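Local coordinates for uncharacterized conserved protein (Sinorhizobium meliloti, PDB 4EZB) that is of unknown function but is probably an oxidoreductase of the phosphogluconate dehydrogenase-like kind, with a Rossmann-type domain joined to a helical one, at residues I202-E206 and R256-M260; R239-D243 and D300-G304; R248-H252 and G295-N299. All coordinates share one frame; numbering follows the deposited sequence.

Interaction 1: I202-E206 and R256-M260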
ATOM      1  N   ILE A 202       0.585  -6.265   4.273  1.00 38.68           N
ATOM      2  CA  ILE A 202       0.728  -7.346   3.314  1.00 40.95           C
ATOM      3  C   ILE A 202      -0.370  -7.293   2.248  1.00 38.69           C
ATOM      4  O   ILE A 202      -0.090  -7.305   1.071  1.00 38.89           O
ATOM      5  CB  ILE A 202       0.773  -8.726   4.028  1.00 45.83           C
ATOM      6  CG1 ILE A 202       1.964  -8.790   5.028  1.00 45.96           C
ATOM      7  CG2 ILE A 202       0.805  -9.843   2.998  1.00 45.15           C
ATOM      8  CD1 ILE A 202       2.043 -10.050   5.880  1.00 44.84           C
ATOM      9  N   LYS A 203      -1.612  -7.216   2.688  1.00 36.08           N
ATOM     10  CA  LYS A 203      -2.754  -7.091   1.793  1.00 37.55           C
ATOM     11  C   LYS A 203      -2.945  -5.692   1.200  1.00 35.01           C
ATOM     12  O   LYS A 203      -3.629  -5.529   0.157  1.00 34.60           O
ATOM     13  CB  LYS A 203      -4.027  -7.494   2.541  1.00 39.83           C
ATOM     14  CG  LYS A 203      -4.367  -8.980   2.427  1.00 46.45           C
ATOM     15  CD  LYS A 203      -3.589  -9.843   3.401  1.00 50.74           C
ATOM     16  CE  LYS A 203      -4.378 -11.086   3.805  1.00 53.66           C
ATOM     17  NZ  LYS A 203      -3.727 -11.637   5.023  1.00 54.88           N
ATOM     18  N   GLY A 204      -2.394  -4.698   1.891  1.00 30.85           N
ATOM     19  CA  GLY A 204      -2.359  -3.332   1.414  1.00 29.67           C
ATOM     20  C   GLY A 204      -1.480  -3.286   0.190  1.00 29.29           C
ATOM     21  O   GLY A 204      -1.859  -2.733  -0.837  1.00 29.96           O
ATOM     22  N   VAL A 205      -0.302  -3.877   0.291  1.00 27.33           N
ATOM     23  CA  VAL A 205       0.569  -3.953  -0.859  1.00 30.95           C
ATOM     24  C   VAL A 205      -0.021  -4.686  -2.063  1.00 31.98           C
ATOM     25  O   VAL A 205       0.196  -4.293  -3.219  1.00 32.21           O
ATOM     26  CB  VAL A 205       1.913  -4.624  -0.501  1.00 34.50           C
ATOM     27  CG1 VAL A 205       2.634  -5.058  -1.762  1.00 34.91           C
ATOM     28  CG2 VAL A 205       2.792  -3.645   0.263  1.00 37.49           C
ATOM     29  N   GLU A 206      -0.707  -5.793  -1.788  1.00 32.23           N
ATOM     30  CA  GLU A 206      -1.354  -6.576  -2.817  1.00 34.69           C
ATOM     31  C   GLU A 206      -2.433  -5.740  -3.515  1.00 32.70           C
ATOM     32  O   GLU A 206      -2.543  -5.741  -4.741  1.00 32.51           O
ATOM     33  CB  GLU A 206      -1.966  -7.808  -2.148  1.00 41.95           C
ATOM     34  CG  GLU A 206      -2.902  -8.673  -2.980  1.00 45.79           C
ATOM     35  CD  GLU A 206      -3.598  -9.759  -2.131  1.00 53.74           C
ATOM     36  OE1 GLU A 206      -3.352  -9.836  -0.910  1.00 54.36           O
ATOM     37  OE2 GLU A 206      -4.418 -10.542  -2.670  1.00 55.81           O
ATOM     38  N   ARG A 256      -8.779 -13.934   1.930  1.00 76.76           N
ATOM     39  CA  ARG A 256      -7.947 -12.725   2.086  1.00 75.44           C
ATOM     40  C   ARG A 256      -8.777 -11.450   2.354  1.00 71.61           C
ATOM     41  O   ARG A 256      -8.326 -10.541   3.076  1.00 63.20           O
ATOM     42  CB  ARG A 256      -7.023 -12.534   0.870  1.00 75.01           C
ATOM     43  CG  ARG A 256      -5.954 -13.618   0.743  1.00 71.23           C
ATOM     44  CD  ARG A 256      -5.100 -13.469  -0.508  1.00 68.34           C
ATOM     45  NE  ARG A 256      -4.057 -12.459  -0.350  1.00 68.88           N
ATOM     46  CZ  ARG A 256      -2.889 -12.642   0.274  1.00 72.32           C
ATOM     47  NH1 ARG A 256      -2.579 -13.809   0.831  1.00 71.24           N
ATOM     48  NH2 ARG A 256      -2.015 -11.638   0.350  1.00 71.02           N
ATOM     49  N   VAL A 257      -9.984 -11.401   1.780  1.00 65.72           N
ATOM     50  CA  VAL A 257     -10.944 -10.326   2.059  1.00 63.94           C
ATOM     51  C   VAL A 257     -11.535 -10.387   3.478  1.00 65.08           C
ATOM     52  O   VAL A 257     -11.791  -9.336   4.084  1.00 62.82           O
ATOM     53  CB  VAL A 257     -12.073 -10.306   1.012  1.00 64.72           C
ATOM     54  CG1 VAL A 257     -13.242  -9.426   1.455  1.00 64.76           C
ATOM     55  CG2 VAL A 257     -11.522  -9.829  -0.313  1.00 60.92           C
ATOM     56  N   THR A 258     -11.769 -11.601   3.989  1.00 68.42           N
ATOM     57  CA  THR A 258     -12.213 -11.787   5.378  1.00 72.75           C
ATOM     58  C   THR A 258     -11.152 -11.269   6.347  1.00 69.25           C
ATOM     59  O   THR A 258     -11.445 -10.412   7.168  1.00 68.78           O
ATOM     60  CB  THR A 258     -12.531 -13.258   5.716  1.00 77.81           C
ATOM     61  OG1 THR A 258     -13.076 -13.913   4.565  1.00 79.96           O
ATOM     62  CG2 THR A 258     -13.534 -13.332   6.861  1.00 79.07           C
ATOM     63  N   GLU A 259      -9.924 -11.779   6.226  1.00 72.38           N
ATOM     64  CA  GLU A 259      -8.760 -11.293   6.996  1.00 77.18           C
ATOM     65  C   GLU A 259      -8.616  -9.758   6.997  1.00 78.58           C
ATOM     66  O   GLU A 259      -8.248  -9.167   8.019  1.00 76.94           O
ATOM     67  CB  GLU A 259      -7.466 -11.919   6.463  1.00 79.15           C
ATOM     68  CG  GLU A 259      -7.429 -13.439   6.494  1.00 81.92           C
ATOM     69  CD  GLU A 259      -6.254 -14.009   5.721  1.00 88.27           C
ATOM     70  OE1 GLU A 259      -5.106 -13.575   5.965  1.00 90.36           O
ATOM     71  OE2 GLU A 259      -6.475 -14.901   4.871  1.00 90.78           O
HETATM   72  N   MSE A 260      -8.898  -9.132   5.849  1.00 80.36           N
HETATM   73  CA  MSE A 260      -8.875  -7.662   5.699  1.00 84.33           C
HETATM   74  C   MSE A 260     -10.027  -6.988   6.407  1.00 79.91           C
HETATM   75  O   MSE A 260      -9.828  -5.960   7.061  1.00 79.46           O
HETATM   76  CB  MSE A 260      -8.853  -7.241   4.221  1.00 88.19           C
HETATM   77  CG  MSE A 260      -8.093  -5.930   3.990  1.00 98.46           C
HETATM   78 SE   MSE A 260      -6.340  -5.913   4.909  1.00132.83          SE
HETATM   79  CE  MSE A 260      -5.493  -4.309   4.138  1.00126.44           C
TER
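Arg256 grips Glu206 side-on, with NE and NH2 both turned to one carboxylate oxygen. Glu206 OE1 lies 2.6 Å from Arg256 NH2 and 2.8 Å from Arg256 NE. It sits in the guanidinium plane, but the carboxylate is turned 48° from that plane. Both nitrogens reach OE1 from the same face of the carboxylate. A weak third bond runs from Arg256 NE to Glu206 OE2. Glu206 stretches out to meet its partner, with CG anti to the backbone N (chi1 170°). The Lys203 chain bends at chi2 and passes over one face of the guanidinium, with Lys203 CE 4.1 Å above its centre. Lys203 NZ forms a 2.6 Å salt bridge with Glu259 OE1, approaching from above the carboxylate plane. The two acids probably offset the close approach of lysine and arginine. Closer to the backbone, Met260, a poorly ordered selenomethionine, lays SE 3.7 Å from Lys203 CB. Its CE reaches the backbone at Gly204.

Further out, Thr249 OG1 probably bonds to Glu206 OE2, though the modelled approach is doubtfully short. Ser199 OG bonds to Lys203 NZ. Tyr245 packs on Ile202, Glu206 and Arg256. Ile202 also touches Thr232 of the second subunit. The short helical segments cross at -123° with axes 11.0 Å apart, a buried, charge-paired crossing consistent with the all-helical C-terminal domain of phosphogluconate dehydrogenase relatives.

Interaction 2: R239-D243 and D300-G304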
ATOM      1  N   ARG A 239       8.432  -7.578  -9.702  1.00 37.57           N
ATOM      2  CA  ARG A 239       7.718  -8.472 -10.598  1.00 41.55           C
ATOM      3  C   ARG A 239       7.423  -9.800  -9.886  1.00 41.77           C
ATOM      4  O   ARG A 239       6.301 -10.299  -9.965  1.00 40.32           O
ATOM      5  CB  ARG A 239       8.470  -8.633 -11.930  1.00 44.07           C
ATOM      6  CG  ARG A 239       8.358  -7.367 -12.786  1.00 45.73           C
ATOM      7  CD  ARG A 239       9.304  -7.398 -13.972  1.00 48.62           C
ATOM      8  NE  ARG A 239       9.067  -6.303 -14.911  1.00 48.70           N
ATOM      9  CZ  ARG A 239       9.572  -5.076 -14.792  1.00 49.28           C
ATOM     10  NH1 ARG A 239      10.324  -4.746 -13.749  1.00 47.64           N
ATOM     11  NH2 ARG A 239       9.296  -4.160 -15.707  1.00 48.97           N
ATOM     12  N   ASP A 240       8.409 -10.331  -9.159  1.00 41.84           N
ATOM     13  CA  ASP A 240       8.191 -11.456  -8.239  1.00 43.49           C
ATOM     14  C   ASP A 240       7.120 -11.121  -7.212  1.00 42.13           C
ATOM     15  O   ASP A 240       6.262 -11.941  -6.924  1.00 43.39           O
ATOM     16  CB  ASP A 240       9.468 -11.827  -7.498  1.00 46.57           C
ATOM     17  CG  ASP A 240      10.537 -12.395  -8.412  1.00 57.23           C
ATOM     18  OD1 ASP A 240      10.247 -12.780  -9.569  1.00 56.70           O
ATOM     19  OD2 ASP A 240      11.693 -12.458  -7.954  1.00 67.88           O
ATOM     20  N   VAL A 241       7.148  -9.916  -6.661  1.00 40.36           N
ATOM     21  CA  VAL A 241       6.091  -9.527  -5.719  1.00 39.83           C
ATOM     22  C   VAL A 241       4.702  -9.541  -6.342  1.00 37.44           C
ATOM     23  O   VAL A 241       3.729  -9.992  -5.716  1.00 38.41           O
ATOM     24  CB  VAL A 241       6.389  -8.159  -5.052  1.00 37.56           C
ATOM     25  CG1 VAL A 241       5.189  -7.672  -4.224  1.00 31.35           C
ATOM     26  CG2 VAL A 241       7.648  -8.267  -4.195  1.00 38.68           C
ATOM     27  N   ALA A 242       4.599  -9.022  -7.556  1.00 37.21           N
ATOM     28  CA  ALA A 242       3.298  -8.943  -8.249  1.00 38.48           C
ATOM     29  C   ALA A 242       2.824 -10.313  -8.706  1.00 39.47           C
ATOM     30  O   ALA A 242       1.641 -10.598  -8.637  1.00 39.59           O
ATOM     31  CB  ALA A 242       3.364  -7.979  -9.433  1.00 38.37           C
ATOM     32  N   ASP A 243       3.755 -11.142  -9.189  1.00 40.06           N
ATOM     33  CA  ASP A 243       3.477 -12.537  -9.513  1.00 43.11           C
ATOM     34  C   ASP A 243       2.887 -13.202  -8.274  1.00 44.88           C
ATOM     35  O   ASP A 243       1.749 -13.674  -8.297  1.00 48.27           O
ATOM     36  CB  ASP A 243       4.763 -13.266  -9.933  1.00 42.36           C
ATOM     37  CG  ASP A 243       5.137 -13.015 -11.391  1.00 46.48           C
ATOM     38  OD1 ASP A 243       4.257 -12.575 -12.167  1.00 45.96           O
ATOM     39  OD2 ASP A 243       6.315 -13.264 -11.758  1.00 48.14           O
ATOM     40  N   ASP A 300       0.117 -18.232 -13.564  1.00 63.86           N
ATOM     41  CA  ASP A 300       0.138 -17.333 -14.734  1.00 63.70           C
ATOM     42  C   ASP A 300       0.917 -16.003 -14.636  1.00 64.54           C
ATOM     43  O   ASP A 300       1.235 -15.387 -15.678  1.00 63.35           O
ATOM     44  CB  ASP A 300      -1.290 -17.057 -15.223  1.00 63.94           C
ATOM     45  CG  ASP A 300      -1.822 -18.157 -16.120  1.00 65.35           C
ATOM     46  OD1 ASP A 300      -1.020 -18.769 -16.853  1.00 69.69           O
ATOM     47  OD2 ASP A 300      -3.045 -18.410 -16.100  1.00 64.92           O
ATOM     48  N   GLY A 301       1.214 -15.560 -13.414  1.00 59.67           N
ATOM     49  CA  GLY A 301       1.953 -14.309 -13.199  1.00 54.77           C
ATOM     50  C   GLY A 301       1.155 -13.051 -13.507  1.00 52.25           C
ATOM     51  O   GLY A 301       0.008 -13.132 -13.985  1.00 49.44           O
ATOM     52  N   TYR A 302       1.765 -11.886 -13.250  1.00 49.86           N
ATOM     53  CA  TYR A 302       1.127 -10.589 -13.536  1.00 46.30           C
ATOM     54  C   TYR A 302       0.902 -10.384 -15.043  1.00 46.02           C
ATOM     55  O   TYR A 302      -0.165  -9.898 -15.448  1.00 47.06           O
ATOM     56  CB  TYR A 302       1.919  -9.407 -12.922  1.00 45.01           C
ATOM     57  CG  TYR A 302       3.161  -9.019 -13.700  1.00 43.61           C
ATOM     58  CD1 TYR A 302       4.390  -9.593 -13.413  1.00 42.42           C
ATOM     59  CD2 TYR A 302       3.092  -8.088 -14.741  1.00 43.74           C
ATOM     60  CE1 TYR A 302       5.520  -9.246 -14.123  1.00 45.52           C
ATOM     61  CE2 TYR A 302       4.213  -7.738 -15.464  1.00 45.03           C
ATOM     62  CZ  TYR A 302       5.428  -8.316 -15.153  1.00 47.56           C
ATOM     63  OH  TYR A 302       6.557  -7.964 -15.871  1.00 48.25           O
ATOM     64  N   ARG A 303       1.872 -10.785 -15.869  1.00 45.84           N
ATOM     65  CA  ARG A 303       1.691 -10.744 -17.320  1.00 49.46           C
ATOM     66  C   ARG A 303       0.369 -11.399 -17.704  1.00 51.96           C
ATOM     67  O   ARG A 303      -0.316 -10.907 -18.585  1.00 53.24           O
ATOM     68  CB  ARG A 303       2.859 -11.395 -18.058  1.00 52.23           C
ATOM     69  CG  ARG A 303       4.130 -10.565 -17.983  1.00 55.43           C
ATOM     70  CD  ARG A 303       5.332 -11.356 -18.483  1.00 62.86           C
ATOM     71  NE  ARG A 303       6.583 -10.588 -18.432  1.00 70.39           N
ATOM     72  CZ  ARG A 303       7.439 -10.564 -17.400  1.00 71.26           C
ATOM     73  NH1 ARG A 303       7.200 -11.265 -16.287  1.00 71.62           N
ATOM     74  NH2 ARG A 303       8.541  -9.816 -17.475  1.00 66.84           N
ATOM     75  N   GLY A 304      -0.005 -12.468 -16.997  1.00 51.89           N
ATOM     76  CA  GLY A 304      -1.310 -13.118 -17.151  1.00 48.97           C
ATOM     77  C   GLY A 304      -2.475 -12.407 -16.484  1.00 48.72           C
ATOM     78  O   GLY A 304      -3.462 -12.113 -17.148  1.00 49.48           O
TER
HETATM   79  O   HOH W   1       4.455 -12.672 -14.892  1.00 49.37           O
HETATM   80  O   HOH W   2       8.093 -12.026 -13.501  1.00 62.81           O
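Tyr302 sets its CG between its own backbone N and carbonyl carbon (chi1 78°), which lays the ring beside the Arg239 side chain. Asp243 has CG beside its backbone N (chi1 -81°), and this brings OD1 to the backbone of Gly301 and Tyr302. Tyr302 N donates to Asp243 OD1 at 2.8 Å, nearly in line with the C-O bond. The N-H belongs to the first turn of helix 301-312, so the helix start would probably favour a charged carboxylate here. Gly301 CA comes within 3.1 Å of Asp243 OD1, and a side chain on this residue would clash with that oxygen.

Water extends the grip of Asp243. One water donates to OD1. Another lies 2.8 Å from Asp243 OD2 and 3.0 Å from Arg303 NH1, bridging the two charged groups. The extended Arg239 chain passes the tyrosine at a slant, its CG 3.7 Å from Tyr302 CE1, and its NE makes a weak 3.2 Å bond to Tyr302 OH. The stronger partner of that hydroxyl is Glu223. Within the same segment, Arg303 CG lies over one ring face, toward its rim. The hydroxyl sits 3.0 Å above the guanidinium centre of Arg303, without bonding to NH2. A phenylalanine in place of Tyr302 would probably leave Glu223 OE2 without this hydrogen-bond mate and Arg239 NE without this acceptor.

Ala242 CB packs 4.0 Å from Tyr302 CB. Arg239 is also salt-bridged to Glu223 and Asp227 of helix 222-232. Leu226 of that helix touches both Arg239 and Tyr302, while Leu213 of helix 190-218 meets Ala242.

Interaction 3: R248-H252 and G295-N299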
ATOM      1  N   ARG A 248      -2.027 -14.954  -5.181  1.00 41.21           N
ATOM      2  CA  ARG A 248      -2.723 -15.035  -3.917  1.00 46.12           C
ATOM      3  C   ARG A 248      -4.157 -14.471  -4.017  1.00 42.74           C
ATOM      4  O   ARG A 248      -5.096 -15.064  -3.476  1.00 42.77           O
ATOM      5  CB  ARG A 248      -1.921 -14.280  -2.845  1.00 55.39           C
ATOM      6  CG  ARG A 248      -1.577 -15.105  -1.621  1.00 67.74           C
ATOM      7  CD  ARG A 248      -0.576 -16.228  -1.883  1.00 76.98           C
ATOM      8  NE  ARG A 248      -0.893 -17.382  -1.035  1.00 87.13           N
ATOM      9  CZ  ARG A 248      -0.579 -17.495   0.258  1.00 88.96           C
ATOM     10  NH1 ARG A 248       0.095 -16.530   0.885  1.00 88.04           N
ATOM     11  NH2 ARG A 248      -0.937 -18.585   0.931  1.00 85.28           N
ATOM     12  N   THR A 249      -4.320 -13.325  -4.683  1.00 42.08           N
ATOM     13  CA  THR A 249      -5.662 -12.765  -4.952  1.00 43.11           C
ATOM     14  C   THR A 249      -6.498 -13.725  -5.809  1.00 46.11           C
ATOM     15  O   THR A 249      -7.693 -13.906  -5.557  1.00 47.98           O
ATOM     16  CB  THR A 249      -5.612 -11.409  -5.680  1.00 43.85           C
ATOM     17  OG1 THR A 249      -4.624 -10.569  -5.077  1.00 42.58           O
ATOM     18  CG2 THR A 249      -6.981 -10.695  -5.636  1.00 40.94           C
ATOM     19  N   PHE A 250      -5.869 -14.337  -6.812  1.00 47.89           N
ATOM     20  CA  PHE A 250      -6.553 -15.292  -7.678  1.00 50.89           C
ATOM     21  C   PHE A 250      -7.093 -16.469  -6.848  1.00 53.87           C
ATOM     22  O   PHE A 250      -8.305 -16.689  -6.779  1.00 50.94           O
ATOM     23  CB  PHE A 250      -5.616 -15.786  -8.801  1.00 49.58           C
ATOM     24  CG  PHE A 250      -6.220 -16.847  -9.694  1.00 50.03           C
ATOM     25  CD1 PHE A 250      -7.436 -16.633 -10.346  1.00 50.61           C
ATOM     26  CD2 PHE A 250      -5.564 -18.051  -9.904  1.00 51.95           C
ATOM     27  CE1 PHE A 250      -7.992 -17.602 -11.167  1.00 50.34           C
ATOM     28  CE2 PHE A 250      -6.119 -19.027 -10.727  1.00 53.32           C
ATOM     29  CZ  PHE A 250      -7.331 -18.800 -11.358  1.00 51.23           C
ATOM     30  N   GLU A 251      -6.177 -17.178  -6.191  1.00 57.41           N
ATOM     31  CA  GLU A 251      -6.493 -18.397  -5.466  1.00 58.22           C
ATOM     32  C   GLU A 251      -7.329 -18.142  -4.205  1.00 56.71           C
ATOM     33  O   GLU A 251      -8.439 -18.637  -4.097  1.00 57.99           O
ATOM     34  CB  GLU A 251      -5.213 -19.167  -5.143  1.00 59.46           C
ATOM     35  CG  GLU A 251      -5.390 -20.674  -5.195  1.00 70.88           C
ATOM     36  CD  GLU A 251      -4.205 -21.438  -4.627  1.00 80.81           C
ATOM     37  OE1 GLU A 251      -3.215 -20.800  -4.199  1.00 79.35           O
ATOM     38  OE2 GLU A 251      -4.270 -22.688  -4.601  1.00 86.69           O
ATOM     39  N   HIS A 252      -6.812 -17.350  -3.271  1.00 56.38           N
ATOM     40  CA  HIS A 252      -7.434 -17.227  -1.941  1.00 57.54           C
ATOM     41  C   HIS A 252      -8.124 -15.891  -1.714  1.00 55.97           C
ATOM     42  O   HIS A 252      -8.292 -15.474  -0.572  1.00 56.85           O
ATOM     43  CB  HIS A 252      -6.398 -17.436  -0.822  1.00 61.05           C
ATOM     44  CG  HIS A 252      -5.507 -18.625  -1.020  1.00 68.89           C
ATOM     45  ND1 HIS A 252      -4.158 -18.506  -1.288  1.00 71.89           N
ATOM     46  CD2 HIS A 252      -5.768 -19.954  -0.990  1.00 71.79           C
ATOM     47  CE1 HIS A 252      -3.627 -19.709  -1.414  1.00 73.16           C
ATOM     48  NE2 HIS A 252      -4.583 -20.605  -1.240  1.00 75.34           N
ATOM     49  N   GLY A 295     -10.158 -18.411 -17.284  1.00 61.29           N
ATOM     50  CA  GLY A 295      -9.161 -19.344 -17.814  1.00 61.09           C
ATOM     51  C   GLY A 295      -7.755 -19.088 -17.322  1.00 61.39           C
ATOM     52  O   GLY A 295      -6.784 -19.529 -17.941  1.00 63.96           O
ATOM     53  N   LEU A 296      -7.651 -18.363 -16.207  1.00 60.26           N
ATOM     54  CA  LEU A 296      -6.374 -18.066 -15.561  1.00 58.95           C
ATOM     55  C   LEU A 296      -5.946 -19.229 -14.696  1.00 60.70           C
ATOM     56  O   LEU A 296      -6.783 -20.021 -14.269  1.00 58.99           O
ATOM     57  CB  LEU A 296      -6.519 -16.845 -14.658  1.00 56.80           C
ATOM     58  CG  LEU A 296      -6.732 -15.492 -15.329  1.00 56.53           C
ATOM     59  CD1 LEU A 296      -7.130 -14.466 -14.274  1.00 53.49           C
ATOM     60  CD2 LEU A 296      -5.458 -15.083 -16.063  1.00 53.34           C
ATOM     61  N   SER A 297      -4.648 -19.297 -14.414  1.00 64.17           N
ATOM     62  CA  SER A 297      -4.047 -20.311 -13.546  1.00 67.48           C
ATOM     63  C   SER A 297      -3.171 -19.604 -12.492  1.00 69.37           C
ATOM     64  O   SER A 297      -2.588 -18.554 -12.795  1.00 69.38           O
ATOM     65  CB  SER A 297      -3.218 -21.270 -14.412  1.00 71.20           C
ATOM     66  OG  SER A 297      -2.225 -21.953 -13.668  1.00 75.70           O
ATOM     67  N   VAL A 298      -3.071 -20.161 -11.276  1.00 67.28           N
ATOM     68  CA  VAL A 298      -2.257 -19.547 -10.195  1.00 68.62           C
ATOM     69  C   VAL A 298      -0.798 -19.357 -10.634  1.00 72.66           C
ATOM     70  O   VAL A 298      -0.057 -18.540 -10.083  1.00 74.51           O
ATOM     71  CB  VAL A 298      -2.306 -20.343  -8.859  1.00 68.73           C
ATOM     72  CG1 VAL A 298      -3.741 -20.602  -8.417  1.00 67.34           C
ATOM     73  CG2 VAL A 298      -1.550 -21.660  -8.967  1.00 71.84           C
ATOM     74  N   ASN A 299      -0.425 -20.118 -11.655  1.00 70.96           N
ATOM     75  CA  ASN A 299       0.899 -20.141 -12.231  1.00 73.75           C
ATOM     76  C   ASN A 299       1.155 -19.005 -13.239  1.00 69.88           C
ATOM     77  O   ASN A 299       2.284 -18.831 -13.702  1.00 72.59           O
ATOM     78  CB  ASN A 299       1.069 -21.494 -12.937  1.00 81.02           C
ATOM     79  CG  ASN A 299       2.515 -21.909 -13.073  1.00 85.50           C
ATOM     80  OD1 ASN A 299       3.395 -21.342 -12.422  1.00 87.63           O
ATOM     81  ND2 ASN A 299       2.771 -22.911 -13.917  1.00 84.06           N
TER
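The Phe250 ring takes Leu296 CB over one face, in an off-centre CH-pi contact. The carbon lies 4.2 Å from the ring centroid and 28° off its normal. The backbone of the loop meets the same ring obliquely. Leu296 O comes within 3.2 Å of Phe250 CZ, and Val298 N within 3.3 Å of Phe250 CE2. No hydrogen bond joins the two segments, so the ring is held by shape and van der Waals contact. Phe250 reaches the loop because its CG is anti to the backbone N (chi1 176°), which throws the ring outward from the helix.

This is a surface contact of the helical domain. It joins the loop between helix 275-291 and helix 301-312 to helix 238-268. The loop contains an ST turn, in which Ser297 OG accepts from Asn299 N at 3.3 Å. Asp300 OD2 also accepts from Ser297 N.

Val298 meets the helix with one methyl. Its CG1 lies 3.5 Å from Phe250 CD2 and 3.6 Å from Glu251 CG, so this methyl touches both the ring and the aliphatic part of the glutamate. The valine crosses the phenylalanine at about a right angle and the glutamate obliquely. Leu296 is packed further by Met291 of helix 275-291. Phe305 and Val308 of helix 301-312 touch it as well.

Overall arrangement
All three contacts use helix 238-268, each at a different level along it. Interaction 1 is the buried one. It joins this helix to helix 190-218, close to the subunit interface, and relies on paired charges. Interaction 2 is partly buried and holds the start of helix 301-312 with a backbone bond, waters and an aromatic ring. Interaction 3 lies at the surface and is apolar, with no bond across it. Its loop leads directly into the segment of interaction 2, and Leu296 touches Gly304. Thr249, in the helical segment of interaction 3, probably hydrogen-bonds to Glu206 of interaction 1. The centres of interactions 2 and 3 are about 10 Å apart.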